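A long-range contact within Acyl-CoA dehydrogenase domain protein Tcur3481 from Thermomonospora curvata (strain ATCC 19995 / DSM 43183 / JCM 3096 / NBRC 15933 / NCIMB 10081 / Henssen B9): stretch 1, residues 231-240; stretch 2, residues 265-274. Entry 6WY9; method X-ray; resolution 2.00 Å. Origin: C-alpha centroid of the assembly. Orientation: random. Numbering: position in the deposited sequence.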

# COMPACT_ATOMS: atom_id res chain seq x y z
N GLN B 231 9.90 6.26 -17.81
CA GLN B 231 9.79 5.67 -16.49
C GLN B 231 9.82 4.16 -16.58
O GLN B 231 10.37 3.47 -15.71
CB GLN B 231 8.49 6.13 -15.80
CG GLN B 231 8.41 5.75 -14.30
CD GLN B 231 9.22 6.69 -13.45
OE1 GLN B 231 10.36 7.04 -13.80
NE2 GLN B 231 8.64 7.12 -12.31
N LEU B 232 9.12 3.61 -17.57
CA LEU B 232 9.20 2.16 -17.74
C LEU B 232 10.65 1.71 -17.86
O LEU B 232 11.05 0.71 -17.25
CB LEU B 232 8.41 1.74 -18.98
CG LEU B 232 8.47 0.24 -19.36
CD1 LEU B 232 7.87 -0.71 -18.21
CD2 LEU B 232 7.72 0.09 -20.69
N GLY B 233 11.46 2.44 -18.65
CA GLY B 233 12.85 2.05 -18.82
C GLY B 233 13.66 2.24 -17.54
O GLY B 233 14.45 1.37 -17.15
N VAL B 234 13.43 3.35 -16.83
CA VAL B 234 14.08 3.55 -15.54
C VAL B 234 13.77 2.38 -14.60
O VAL B 234 14.67 1.84 -13.95
CB VAL B 234 13.65 4.88 -14.90
CG1 VAL B 234 14.22 4.98 -13.46
CG2 VAL B 234 14.16 6.09 -15.79
N ALA B 235 12.50 2.02 -14.46
CA ALA B 235 12.16 0.99 -13.48
C ALA B 235 12.75 -0.36 -13.90
O ALA B 235 13.23 -1.12 -13.05
CB ALA B 235 10.64 0.87 -13.32
N SER B 236 12.69 -0.67 -15.20
CA SER B 236 13.24 -1.92 -15.71
C SER B 236 14.74 -2.00 -15.44
O SER B 236 15.25 -3.03 -14.99
CB SER B 236 12.97 -2.03 -17.22
OG SER B 236 11.56 -2.08 -17.46
N GLY B 237 15.46 -0.92 -15.74
CA GLY B 237 16.90 -0.94 -15.52
C GLY B 237 17.23 -1.04 -14.04
O GLY B 237 18.13 -1.79 -13.65
N ALA B 238 16.49 -0.31 -13.20
CA ALA B 238 16.70 -0.39 -11.76
C ALA B 238 16.50 -1.82 -11.26
O ALA B 238 17.31 -2.34 -10.48
CB ALA B 238 15.73 0.57 -11.04
N LEU B 239 15.40 -2.44 -11.67
CA LEU B 239 15.15 -3.82 -11.26
C LEU B 239 16.28 -4.75 -11.73
O LEU B 239 16.75 -5.61 -10.97
CB LEU B 239 13.80 -4.30 -11.80
CG LEU B 239 13.44 -5.72 -11.37
CD1 LEU B 239 13.52 -5.95 -9.81
CD2 LEU B 239 12.02 -6.08 -11.88
N HIS B 240 16.72 -4.60 -12.98
CA HIS B 240 17.77 -5.47 -13.50
C HIS B 240 19.04 -5.34 -12.66
O HIS B 240 19.63 -6.35 -12.25
CB HIS B 240 18.05 -5.16 -14.97
CG HIS B 240 19.10 -6.06 -15.58
ND1 HIS B 240 18.85 -7.37 -15.93
CD2 HIS B 240 20.41 -5.84 -15.84
CE1 HIS B 240 19.96 -7.92 -16.40
NE2 HIS B 240 20.92 -7.01 -16.36
N GLN B 265 9.72 -8.39 -2.65
CA GLN B 265 9.91 -7.02 -3.07
C GLN B 265 10.30 -6.98 -4.53
O GLN B 265 9.76 -6.17 -5.28
CB GLN B 265 10.99 -6.33 -2.19
CG GLN B 265 10.41 -6.03 -0.74
CD GLN B 265 11.45 -5.56 0.22
OE1 GLN B 265 11.77 -4.38 0.26
NE2 GLN B 265 12.02 -6.50 1.01
N LEU B 266 11.20 -7.87 -4.96
CA LEU B 266 11.54 -7.94 -6.38
C LEU B 266 10.33 -8.30 -7.23
O LEU B 266 10.15 -7.77 -8.34
CB LEU B 266 12.66 -8.95 -6.62
CG LEU B 266 14.02 -8.61 -5.99
CD1 LEU B 266 14.87 -9.87 -6.02
CD2 LEU B 266 14.73 -7.52 -6.85
N ALA B 267 9.50 -9.25 -6.76
CA ALA B 267 8.31 -9.63 -7.53
C ALA B 267 7.33 -8.48 -7.66
O ALA B 267 6.64 -8.34 -8.67
CB ALA B 267 7.58 -10.81 -6.86
N ASP B 268 7.19 -7.69 -6.61
CA ASP B 268 6.24 -6.58 -6.70
C ASP B 268 6.73 -5.58 -7.73
O ASP B 268 5.91 -5.03 -8.48
CB ASP B 268 6.03 -5.93 -5.34
CG ASP B 268 5.11 -6.77 -4.42
OD1 ASP B 268 4.38 -7.69 -4.86
OD2 ASP B 268 5.14 -6.48 -3.23
N CYS B 269 8.05 -5.35 -7.80
CA CYS B 269 8.61 -4.53 -8.88
C CYS B 269 8.27 -5.12 -10.25
O CYS B 269 7.90 -4.39 -11.18
CB CYS B 269 10.13 -4.44 -8.76
SG CYS B 269 10.71 -3.53 -7.29
N TYR B 270 8.51 -6.42 -10.42
CA TYR B 270 8.20 -7.10 -11.68
C TYR B 270 6.72 -6.90 -12.07
O TYR B 270 6.40 -6.58 -13.22
CB TYR B 270 8.53 -8.58 -11.47
CG TYR B 270 8.51 -9.48 -12.67
CD1 TYR B 270 7.29 -9.92 -13.20
CD2 TYR B 270 9.69 -10.00 -13.20
CE1 TYR B 270 7.27 -10.79 -14.29
CE2 TYR B 270 9.67 -10.88 -14.27
CZ TYR B 270 8.45 -11.27 -14.81
OH TYR B 270 8.39 -12.15 -15.87
N ILE B 271 5.81 -7.17 -11.14
CA ILE B 271 4.38 -6.98 -11.39
C ILE B 271 4.10 -5.54 -11.83
O ILE B 271 3.42 -5.29 -12.83
CB ILE B 271 3.58 -7.35 -10.13
CG1 ILE B 271 3.53 -8.88 -9.92
CG2 ILE B 271 2.14 -6.72 -10.16
CD1 ILE B 271 3.18 -9.22 -8.42
N GLU B 272 4.65 -4.57 -11.10
CA GLU B 272 4.35 -3.18 -11.40
C GLU B 272 4.87 -2.80 -12.77
O GLU B 272 4.23 -2.03 -13.50
CB GLU B 272 4.96 -2.27 -10.32
CG GLU B 272 4.11 -2.29 -9.01
CD GLU B 272 4.83 -1.60 -7.87
OE1 GLU B 272 6.09 -1.45 -7.94
OE2 GLU B 272 4.15 -1.24 -6.90
N ILE B 273 6.04 -3.34 -13.13
CA ILE B 273 6.63 -3.08 -14.44
C ILE B 273 5.77 -3.69 -15.53
O ILE B 273 5.54 -3.08 -16.59
CB ILE B 273 8.08 -3.59 -14.49
CG1 ILE B 273 9.01 -2.73 -13.61
CG2 ILE B 273 8.60 -3.74 -15.99
CD1 ILE B 273 10.47 -3.27 -13.50
N GLU B 274 5.26 -4.91 -15.32
CA GLU B 274 4.37 -5.48 -16.34
C GLU B 274 3.11 -4.64 -16.51
O GLU B 274 2.65 -4.41 -17.64
CB GLU B 274 4.01 -6.93 -15.98
CG GLU B 274 5.27 -7.77 -16.20
CD GLU B 274 5.05 -9.25 -16.52
OE1 GLU B 274 4.06 -9.87 -16.06
OE2 GLU B 274 5.93 -9.81 -17.20

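How do the two backbones lie against each other? Both stretches are helical throughout, each a segment of a longer helix, and their N-to-C directions differ by 156°, so the chain runs nearly antiparallel through the pair. The axes come no closer than 10.2 Å, a spacing that leaves room for aliphatic side chains between them. The order of the pairs reflects the direction: the CA of Leu 232, near the start of stretch 1, is 6.7 Å from the CA of Ile 273, near the end of stretch 2, while the CA of Leu 239 lies 7.0 Å from the CA of Cys 269. Each helix satisfies its own backbone through i to i+4 hydrogen bonds, and none crosses between the stretches. The contact is therefore one of apolar packing, and it buries 331 Å² over both sides.

What does the first turn of stretch 1 offer to its partner? Leu 232 points its CA-to-CB bond sideways, but the end of its side chain comes nearer, with chi1 in t and chi2 in p. CD1 of Leu 232 reaches to 3.8 Å from CG2 of Ile 273 and 3.7 Å from the carbonyl O of Ile 273, so the methyl packs against both side chain and backbone of one residue. Gly 233 and Val 234, the next two along, take no part, as the helix carries them out of reach.

Why does Ile 273 fit so well against the middle of stretch 1? Its side chain is a knob seated among Leu 232, Ala 235, Ser 236 and Leu 239, residues that line the same side of the helix at successive turns. Ala 235 points toward stretch 2 with a single methyl: CB of Ala 235 is 4.0 Å from CG1 of Ile 273, and the backbone O of Ala 235 is 3.5 Å from CD1 of Ile 273. Ser 236 adds its hydroxyl, with OG 3.7 Å from CG2 of Ile 273. That hydroxyl is not left unpaired, because Ser 236 OG donates a 2.8 Å hydrogen bond to Leu 232 O, one turn back in its own helix.

What closes the contact at the far end? After Gly 237 and Ala 238, which make no contact, Leu 239 points toward stretch 2 and supplies the reciprocal knob, sitting among Leu 266, Cys 269, Tyr 270 and Ile 273. CD1 of Leu 239 lies 3.6 Å from CD2 of Leu 266 and 3.9 Å from CB of Cys 269. The other methyl of Leu 239, CD2, is 3.6 Å from CD1 of Ile 273 and 4.3 Å from CB of Tyr 270, so the two methyls sit within the hole, CD1 nearer Leu 266, CD2 nearer Tyr 270 and Ile 273, and both close to Cys 269. Leu 239 and Ile 273 thus each fill a hole in the opposite helix and touch each other, and together they account for most of the buried area.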